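Local coordinates for probable secreted solute-binding lipoprotein (Streptomyces coelicolor, PDB 3I3V), which probably binds a solute outside the cell membrane and passes it to a membrane transporter, at residues 99-104 with 327-332; 117-122 with 309-314. All blocks are in the same frame, centred on the assembly; numbering follows the deposited sequence.

How the interactions relate
Following the chain from the N terminus, 99-104 comes first and runs into helix 103-108; 117-122 follows and leads into the long strand 122-131. A further 186 residues pass before 309-314, where interaction 2 closes its loop, joining the approach to that strand to the turn between helices 300-310 and 313-323. Helix 313-323 and strand 326-327 lead on to 327-332, where interaction 1 closes the wider loop and ties the turn before helix 103-108 to the loop after strand 326-327; interaction 2 is nested inside it. With centres about 9 Å apart, the two contacts touch: R100 NH2 probably donates to Y311 O, A328 N to Y121 O, and L329 CD2 packs on Y311 OH.

Interaction 1. Residues 99-104 with 327-332; sequences GRVLPA and MALRTD
V101 and L329 face each other as a single antiparallel, non-hydrogen-bonded bridge pair, their CA atoms 4.3 Å apart, with backbone bonds on either side of it: L102 N to A328 O at 3.0 Å, and R330 N to R100 O at 2.9 Å. Between the same two residues V101 CG2 meets L329 CD2 at 3.7 Å, the two side chains crossing obliquely. L102, at the N-cap position of helix 103-108, spreads its methyls: CD1 lies 3.7 Å from R330 CD, while CD2 lies beside the carbonyl oxygens of M327 and A328. In the solute-binding protein fold of the PBP clan, this joins the turn ahead of that helix to the loop after strand 326-327, which pairs with strand 122-131. Two arginines, one from each segment, each reach a carbonyl of the other. R100, bent at chi2 and chi3, curls back so that NH1 reaches R330 O at 2.8 Å, on a lone pair and near the guanidinium plane; a water donates to the same oxygen, which thus accepts twice. R330, also bent, sends NE to G99 O at 3.1 Å, nearly straight at 167° but from above the carbonyl plane. P103 CD lies 3.8 Å from R330 NH1.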
ATOM      1  N   GLY C  99      -3.839  29.259 -23.949  1.00 49.05           N
ATOM      2  CA  GLY C  99      -4.486  27.970 -24.115  1.00 45.95           C
ATOM      3  C   GLY C  99      -5.947  28.259 -23.836  1.00 43.90           C
ATOM      4  O   GLY C  99      -6.842  27.531 -24.267  1.00 43.40           O
ATOM      5  N   ARG C 100      -6.170  29.334 -23.084  1.00 41.24           N
ATOM      6  CA  ARG C 100      -7.514  29.807 -22.780  1.00 39.23           C
ATOM      7  C   ARG C 100      -7.811  30.828 -23.882  1.00 38.44           C
ATOM      8  O   ARG C 100      -8.951  31.249 -24.061  1.00 39.45           O
ATOM      9  CB  ARG C 100      -7.554  30.505 -21.415  1.00 37.60           C
ATOM     10  CG  ARG C 100      -7.619  29.579 -20.222  1.00 37.36           C
ATOM     11  CD  ARG C 100      -8.986  28.922 -20.114  1.00 33.70           C
ATOM     12  NE  ARG C 100     -10.027  29.889 -19.780  1.00 33.75           N
ATOM     13  CZ  ARG C 100     -11.137  30.079 -20.490  1.00 34.26           C
ATOM     14  NH1 ARG C 100     -11.366  29.369 -21.587  1.00 32.31           N
ATOM     15  NH2 ARG C 100     -12.021  30.987 -20.103  1.00 32.87           N
ATOM     16  N   VAL C 101      -6.762  31.200 -24.617  1.00 37.67           N
ATOM     17  CA  VAL C 101      -6.835  32.182 -25.700  1.00 37.41           C
ATOM     18  C   VAL C 101      -6.890  31.558 -27.099  1.00 39.28           C
ATOM     19  O   VAL C 101      -6.140  30.632 -27.404  1.00 39.56           O
ATOM     20  CB  VAL C 101      -5.600  33.116 -25.663  1.00 37.68           C
ATOM     21  CG1 VAL C 101      -5.761  34.233 -26.678  1.00 36.49           C
ATOM     22  CG2 VAL C 101      -5.391  33.669 -24.257  1.00 36.30           C
ATOM     23  N   LEU C 102      -7.771  32.067 -27.951  1.00 38.76           N
ATOM     24  CA  LEU C 102      -7.879  31.559 -29.313  1.00 39.71           C
ATOM     25  C   LEU C 102      -6.521  31.760 -29.992  1.00 40.82           C
ATOM     26  O   LEU C 102      -5.984  32.863 -29.982  1.00 43.42           O
ATOM     27  CB  LEU C 102      -8.967  32.334 -30.063  1.00 40.29           C
ATOM     28  CG  LEU C 102     -10.381  31.752 -30.189  1.00 40.02           C
ATOM     29  CD1 LEU C 102     -10.628  30.681 -29.157  1.00 40.09           C
ATOM     30  CD2 LEU C 102     -11.383  32.881 -30.062  1.00 38.67           C
ATOM     31  N   PRO C 103      -5.948  30.701 -30.595  1.00 41.69           N
ATOM     32  CA  PRO C 103      -4.643  30.814 -31.260  1.00 41.08           C
ATOM     33  C   PRO C 103      -4.465  32.068 -32.112  1.00 41.91           C
ATOM     34  O   PRO C 103      -3.452  32.759 -32.000  1.00 42.80           O
ATOM     35  CB  PRO C 103      -4.569  29.532 -32.080  1.00 40.87           C
ATOM     36  CG  PRO C 103      -5.269  28.558 -31.201  1.00 39.24           C
ATOM     37  CD  PRO C 103      -6.497  29.346 -30.778  1.00 41.12           C
ATOM     38  N   ALA C 104      -5.443  32.363 -32.961  1.00 41.48           N
ATOM     39  CA  ALA C 104      -5.372  33.549 -33.807  1.00 40.53           C
ATOM     40  C   ALA C 104      -5.354  34.825 -32.958  1.00 39.49           C
ATOM     41  O   ALA C 104      -4.663  35.794 -33.281  1.00 39.23           O
ATOM     42  CB  ALA C 104      -6.553  33.574 -34.770  1.00 40.35           C
HETATM   43  N   MSE C 327     -15.846  36.868 -27.954  1.00 34.49           N
HETATM   44  CA  MSE C 327     -14.635  36.872 -27.134  1.00 34.81           C
HETATM   45  C   MSE C 327     -13.394  36.356 -27.840  1.00 33.98           C
HETATM   46  O   MSE C 327     -13.488  35.623 -28.821  1.00 32.70           O
HETATM   47  CB  MSE C 327     -14.859  36.026 -25.873  1.00 35.80           C
HETATM   48  CG  MSE C 327     -16.064  36.432 -25.043  1.00 36.52           C
HETATM   49 SE   MSE C 327     -15.885  38.193 -24.293  1.00 44.80          SE
HETATM   50  CE  MSE C 327     -14.780  37.740 -22.779  1.00 39.13           C
ATOM     51  N   ALA C 328     -12.232  36.743 -27.320  1.00 33.15           N
ATOM     52  CA  ALA C 328     -10.954  36.305 -27.864  1.00 33.18           C
ATOM     53  C   ALA C 328     -10.486  35.039 -27.152  1.00 34.05           C
ATOM     54  O   ALA C 328      -9.418  34.524 -27.459  1.00 36.06           O
ATOM     55  CB  ALA C 328      -9.914  37.393 -27.708  1.00 30.28           C
ATOM     56  N   LEU C 329     -11.280  34.544 -26.200  1.00 34.58           N
ATOM     57  CA  LEU C 329     -10.927  33.332 -25.460  1.00 35.07           C
ATOM     58  C   LEU C 329     -11.878  32.186 -25.799  1.00 37.44           C
ATOM     59  O   LEU C 329     -12.993  32.411 -26.278  1.00 38.89           O
ATOM     60  CB  LEU C 329     -10.982  33.595 -23.951  1.00 34.76           C
ATOM     61  CG  LEU C 329     -10.316  34.872 -23.434  1.00 33.85           C
ATOM     62  CD1 LEU C 329     -10.518  34.982 -21.928  1.00 32.68           C
ATOM     63  CD2 LEU C 329      -8.839  34.853 -23.774  1.00 31.66           C
ATOM     64  N   ARG C 330     -11.441  30.957 -25.537  1.00 38.71           N
ATOM     65  CA  ARG C 330     -12.265  29.778 -25.798  1.00 38.76           C
ATOM     66  C   ARG C 330     -13.437  29.730 -24.825  1.00 37.94           C
ATOM     67  O   ARG C 330     -13.251  29.921 -23.621  1.00 36.91           O
ATOM     68  CB  ARG C 330     -11.456  28.497 -25.604  1.00 40.99           C
ATOM     69  CG  ARG C 330     -10.003  28.597 -25.988  1.00 44.32           C
ATOM     70  CD  ARG C 330      -9.675  27.704 -27.158  1.00 45.41           C
ATOM     71  NE  ARG C 330      -8.381  27.066 -26.959  1.00 47.36           N
ATOM     72  CZ  ARG C 330      -7.699  26.435 -27.904  1.00 49.28           C
ATOM     73  NH1 ARG C 330      -8.187  26.350 -29.136  1.00 48.21           N
ATOM     74  NH2 ARG C 330      -6.526  25.891 -27.613  1.00 50.46           N
ATOM     75  N   THR C 331     -14.633  29.476 -25.359  1.00 37.04           N
ATOM     76  CA  THR C 331     -15.862  29.359 -24.570  1.00 36.50           C
ATOM     77  C   THR C 331     -16.744  28.307 -25.232  1.00 39.01           C
ATOM     78  O   THR C 331     -16.492  27.889 -26.368  1.00 39.13           O
ATOM     79  CB  THR C 331     -16.736  30.631 -24.567  1.00 33.62           C
ATOM     80  OG1 THR C 331     -15.952  31.776 -24.885  1.00 40.37           O
ATOM     81  CG2 THR C 331     -17.373  30.820 -23.210  1.00 34.03           C
ATOM     82  N   ASP C 332     -17.788  27.905 -24.517  1.00 38.69           N
ATOM     83  CA  ASP C 332     -18.756  26.942 -25.018  1.00 39.58           C
ATOM     84  C   ASP C 332     -20.078  27.701 -25.022  1.00 38.27           C
ATOM     85  O   ASP C 332     -21.075  27.242 -25.579  1.00 38.00           O
ATOM     86  CB  ASP C 332     -18.836  25.719 -24.092  1.00 42.40           C
ATOM     87  CG  ASP C 332     -17.662  24.762 -24.273  1.00 46.10           C
ATOM     88  OD1 ASP C 332     -17.393  23.965 -23.344  1.00 49.48           O
ATOM     89  OD2 ASP C 332     -17.014  24.790 -25.347  1.00 47.01           O
TER
HETATM   90  O   HOH W   1     -15.206  30.046 -21.178  1.00 48.00           O

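Interaction 2. Residues 117-122 with 309-314; sequences RAFPYF and FMYRPD
Two tyrosines reach across in opposite directions, each delivering its hydroxyl to a backbone carbonyl of the other segment, in a buried aromatic cluster where the approach to strand 122-131 of this solute-binding protein fold meets the turn joining helices 300-310 and 313-323. The tip of Y311 is the bump: OH enters the hollow framed by F119 CB, P120 CD and the P120 carbonyl. There it donates to P120 O at 2.6 Å, along a lone pair of that oxygen, with P120 CD only 3.3 Å from OH. F119 points toward the turn and sets its ring edge against the face of Y311, a T-shaped pair with planes at 89° and centroids 5.8 Å apart. Y121 lies alongside Y311, the rings sliding past each other, and Y121 CD1 comes within 3.9 Å of Y311 CE2. With CG anti to the backbone N (chi1 -153°), Y121 extends to the end of helix 300-310, where its tip packs against the CB of selenomethionine M310, whose own end leads away. F290 and F319 each make an edge-to-face pair with Y121. The other tyrosine bond is equally short: Y121 OH donates to M310 O at 2.6 Å, in the carbonyl plane and on a lone pair.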
ATOM      1  N   ARG C 117       1.554  41.993 -26.205  1.00 29.94           N
ATOM      2  CA  ARG C 117       1.169  43.317 -25.737  1.00 29.84           C
ATOM      3  C   ARG C 117       0.191  43.297 -24.571  1.00 28.95           C
ATOM      4  O   ARG C 117       0.352  44.045 -23.601  1.00 27.56           O
ATOM      5  CB  ARG C 117       0.563  44.117 -26.883  1.00 30.24           C
ATOM      6  CG  ARG C 117       1.397  44.122 -28.143  1.00 30.59           C
ATOM      7  CD  ARG C 117       0.626  44.787 -29.258  1.00 31.64           C
ATOM      8  NE  ARG C 117       1.208  44.528 -30.568  1.00 35.08           N
ATOM      9  CZ  ARG C 117       2.125  45.290 -31.153  1.00 35.28           C
ATOM     10  NH1 ARG C 117       2.578  46.377 -30.541  1.00 35.42           N
ATOM     11  NH2 ARG C 117       2.576  44.970 -32.362  1.00 33.80           N
ATOM     12  N   ALA C 118      -0.829  42.447 -24.667  1.00 29.02           N
ATOM     13  CA  ALA C 118      -1.834  42.369 -23.612  1.00 29.30           C
ATOM     14  C   ALA C 118      -2.567  41.040 -23.558  1.00 29.19           C
ATOM     15  O   ALA C 118      -2.374  40.179 -24.404  1.00 28.44           O
ATOM     16  CB  ALA C 118      -2.844  43.501 -23.792  1.00 28.63           C
ATOM     17  N   PHE C 119      -3.397  40.874 -22.533  1.00 30.72           N
ATOM     18  CA  PHE C 119      -4.201  39.666 -22.404  1.00 30.04           C
ATOM     19  C   PHE C 119      -5.414  39.907 -23.296  1.00 28.70           C
ATOM     20  O   PHE C 119      -6.167  40.857 -23.083  1.00 27.65           O
ATOM     21  CB  PHE C 119      -4.674  39.464 -20.954  1.00 31.97           C
ATOM     22  CG  PHE C 119      -3.621  38.939 -20.015  1.00 33.29           C
ATOM     23  CD1 PHE C 119      -2.747  39.799 -19.373  1.00 33.42           C
ATOM     24  CD2 PHE C 119      -3.543  37.578 -19.732  1.00 35.42           C
ATOM     25  CE1 PHE C 119      -1.813  39.318 -18.459  1.00 34.68           C
ATOM     26  CE2 PHE C 119      -2.609  37.091 -18.818  1.00 35.18           C
ATOM     27  CZ  PHE C 119      -1.746  37.961 -18.182  1.00 32.85           C
ATOM     28  N   PRO C 120      -5.610  39.066 -24.318  1.00 28.19           N
ATOM     29  CA  PRO C 120      -6.766  39.275 -25.189  1.00 27.14           C
ATOM     30  C   PRO C 120      -8.057  39.044 -24.405  1.00 27.02           C
ATOM     31  O   PRO C 120      -8.071  38.314 -23.412  1.00 25.10           O
ATOM     32  CB  PRO C 120      -6.564  38.232 -26.290  1.00 25.58           C
ATOM     33  CG  PRO C 120      -5.073  38.036 -26.310  1.00 27.70           C
ATOM     34  CD  PRO C 120      -4.767  37.980 -24.832  1.00 29.58           C
ATOM     35  N   TYR C 121      -9.140  39.682 -24.834  1.00 28.11           N
ATOM     36  CA  TYR C 121     -10.411  39.505 -24.147  1.00 27.76           C
ATOM     37  C   TYR C 121     -11.590  39.713 -25.078  1.00 28.85           C
ATOM     38  O   TYR C 121     -12.347  38.779 -25.312  1.00 29.72           O
ATOM     39  CB  TYR C 121     -10.492  40.446 -22.942  1.00 26.55           C
ATOM     40  CG  TYR C 121     -11.386  39.921 -21.840  1.00 26.20           C
ATOM     41  CD1 TYR C 121     -11.210  38.638 -21.331  1.00 26.18           C
ATOM     42  CD2 TYR C 121     -12.401  40.707 -21.306  1.00 26.85           C
ATOM     43  CE1 TYR C 121     -12.019  38.149 -20.319  1.00 27.27           C
ATOM     44  CE2 TYR C 121     -13.219  40.229 -20.292  1.00 29.31           C
ATOM     45  CZ  TYR C 121     -13.022  38.946 -19.802  1.00 29.21           C
ATOM     46  OH  TYR C 121     -13.835  38.455 -18.806  1.00 31.23           O
ATOM     47  N   PHE C 122     -11.749  40.918 -25.619  1.00 28.29           N
ATOM     48  CA  PHE C 122     -12.863  41.189 -26.528  1.00 30.94           C
ATOM     49  C   PHE C 122     -12.532  40.936 -27.995  1.00 31.90           C
ATOM     50  O   PHE C 122     -11.393  41.120 -28.441  1.00 31.64           O
ATOM     51  CB  PHE C 122     -13.358  42.628 -26.345  1.00 31.48           C
ATOM     52  CG  PHE C 122     -14.266  42.810 -25.161  1.00 34.15           C
ATOM     53  CD1 PHE C 122     -14.387  41.813 -24.202  1.00 32.73           C
ATOM     54  CD2 PHE C 122     -15.002  43.981 -25.003  1.00 35.13           C
ATOM     55  CE1 PHE C 122     -15.218  41.975 -23.106  1.00 33.97           C
ATOM     56  CE2 PHE C 122     -15.840  44.151 -23.905  1.00 36.05           C
ATOM     57  CZ  PHE C 122     -15.947  43.137 -22.951  1.00 34.62           C
ATOM     58  N   PHE C 309      -9.626  35.771 -12.553  1.00 36.85           N
ATOM     59  CA  PHE C 309     -11.076  35.937 -12.427  1.00 35.42           C
ATOM     60  C   PHE C 309     -11.691  36.208 -13.807  1.00 35.59           C
ATOM     61  O   PHE C 309     -12.477  35.408 -14.314  1.00 37.43           O
ATOM     62  CB  PHE C 309     -11.375  37.098 -11.468  1.00 31.81           C
ATOM     63  CG  PHE C 309     -12.838  37.421 -11.324  1.00 32.65           C
ATOM     64  CD1 PHE C 309     -13.681  36.607 -10.580  1.00 31.34           C
ATOM     65  CD2 PHE C 309     -13.377  38.550 -11.936  1.00 32.04           C
ATOM     66  CE1 PHE C 309     -15.031  36.915 -10.451  1.00 30.16           C
ATOM     67  CE2 PHE C 309     -14.732  38.864 -11.812  1.00 30.12           C
ATOM     68  CZ  PHE C 309     -15.555  38.049 -11.071  1.00 30.80           C
HETATM   69  N   MSE C 310     -11.316  37.332 -14.414  1.00 34.36           N
HETATM   70  CA  MSE C 310     -11.816  37.717 -15.732  1.00 32.17           C
HETATM   71  C   MSE C 310     -11.687  36.599 -16.777  1.00 31.25           C
HETATM   72  O   MSE C 310     -12.514  36.493 -17.680  1.00 26.98           O
HETATM   73  CB  MSE C 310     -11.077  38.966 -16.215  1.00 35.16           C
HETATM   74  CG  MSE C 310     -11.347  40.203 -15.384  1.00 35.28           C
HETATM   75 SE   MSE C 310     -13.190  40.757 -15.512  1.00 43.47          SE
HETATM   76  CE  MSE C 310     -13.213  41.915 -14.007  1.00 38.97           C
ATOM     77  N   TYR C 311     -10.643  35.778 -16.652  1.00 32.19           N
ATOM     78  CA  TYR C 311     -10.405  34.660 -17.568  1.00 32.38           C
ATOM     79  C   TYR C 311     -11.140  33.379 -17.156  1.00 33.02           C
ATOM     80  O   TYR C 311     -11.086  32.373 -17.863  1.00 33.99           O
ATOM     81  CB  TYR C 311      -8.904  34.354 -17.678  1.00 32.53           C
ATOM     82  CG  TYR C 311      -8.218  34.998 -18.867  1.00 33.38           C
ATOM     83  CD1 TYR C 311      -7.298  34.286 -19.632  1.00 30.35           C
ATOM     84  CD2 TYR C 311      -8.505  36.311 -19.238  1.00 32.08           C
ATOM     85  CE1 TYR C 311      -6.686  34.857 -20.735  1.00 32.19           C
ATOM     86  CE2 TYR C 311      -7.891  36.894 -20.343  1.00 32.34           C
ATOM     87  CZ  TYR C 311      -6.985  36.162 -21.087  1.00 32.26           C
ATOM     88  OH  TYR C 311      -6.381  36.727 -22.191  1.00 31.04           O
ATOM     89  N   ARG C 312     -11.832  33.407 -16.023  1.00 32.30           N
ATOM     90  CA  ARG C 312     -12.559  32.220 -15.571  1.00 33.63           C
ATOM     91  C   ARG C 312     -13.763  31.976 -16.486  1.00 33.96           C
ATOM     92  O   ARG C 312     -14.506  32.906 -16.807  1.00 36.30           O
ATOM     93  CB  ARG C 312     -13.026  32.401 -14.118  1.00 32.79           C
ATOM     94  CG  ARG C 312     -13.052  31.103 -13.310  1.00 32.45           C
ATOM     95  CD  ARG C 312     -13.132  31.398 -11.819  1.00 28.62           C
ATOM     96  NE  ARG C 312     -14.428  31.953 -11.464  1.00 27.70           N
ATOM     97  CZ  ARG C 312     -14.635  32.754 -10.430  1.00 32.15           C
ATOM     98  NH1 ARG C 312     -13.612  33.099  -9.647  1.00 33.07           N
ATOM     99  NH2 ARG C 312     -15.862  33.200 -10.173  1.00 31.10           N
ATOM    100  N   PRO C 313     -13.978  30.720 -16.904  1.00 32.56           N
ATOM    101  CA  PRO C 313     -15.093  30.375 -17.785  1.00 31.53           C
ATOM    102  C   PRO C 313     -16.464  30.958 -17.457  1.00 31.73           C
ATOM    103  O   PRO C 313     -17.166  31.416 -18.357  1.00 33.98           O
ATOM    104  CB  PRO C 313     -15.081  28.855 -17.758  1.00 31.46           C
ATOM    105  CG  PRO C 313     -13.613  28.564 -17.688  1.00 30.96           C
ATOM    106  CD  PRO C 313     -13.176  29.523 -16.600  1.00 30.92           C
ATOM    107  N   ASP C 314     -16.858  30.952 -16.189  1.00 32.01           N
ATOM    108  CA  ASP C 314     -18.172  31.487 -15.821  1.00 32.09           C
ATOM    109  C   ASP C 314     -18.275  32.991 -16.055  1.00 32.57           C
ATOM    110  O   ASP C 314     -19.353  33.507 -16.371  1.00 30.11           O
ATOM    111  CB  ASP C 314     -18.496  31.191 -14.356  1.00 31.01           C
ATOM    112  CG  ASP C 314     -17.492  31.791 -13.403  1.00 30.90           C
ATOM    113  OD1 ASP C 314     -17.912  32.297 -12.335  1.00 31.09           O
ATOM    114  OD2 ASP C 314     -16.286  31.744 -13.716  1.00 32.44           O
TER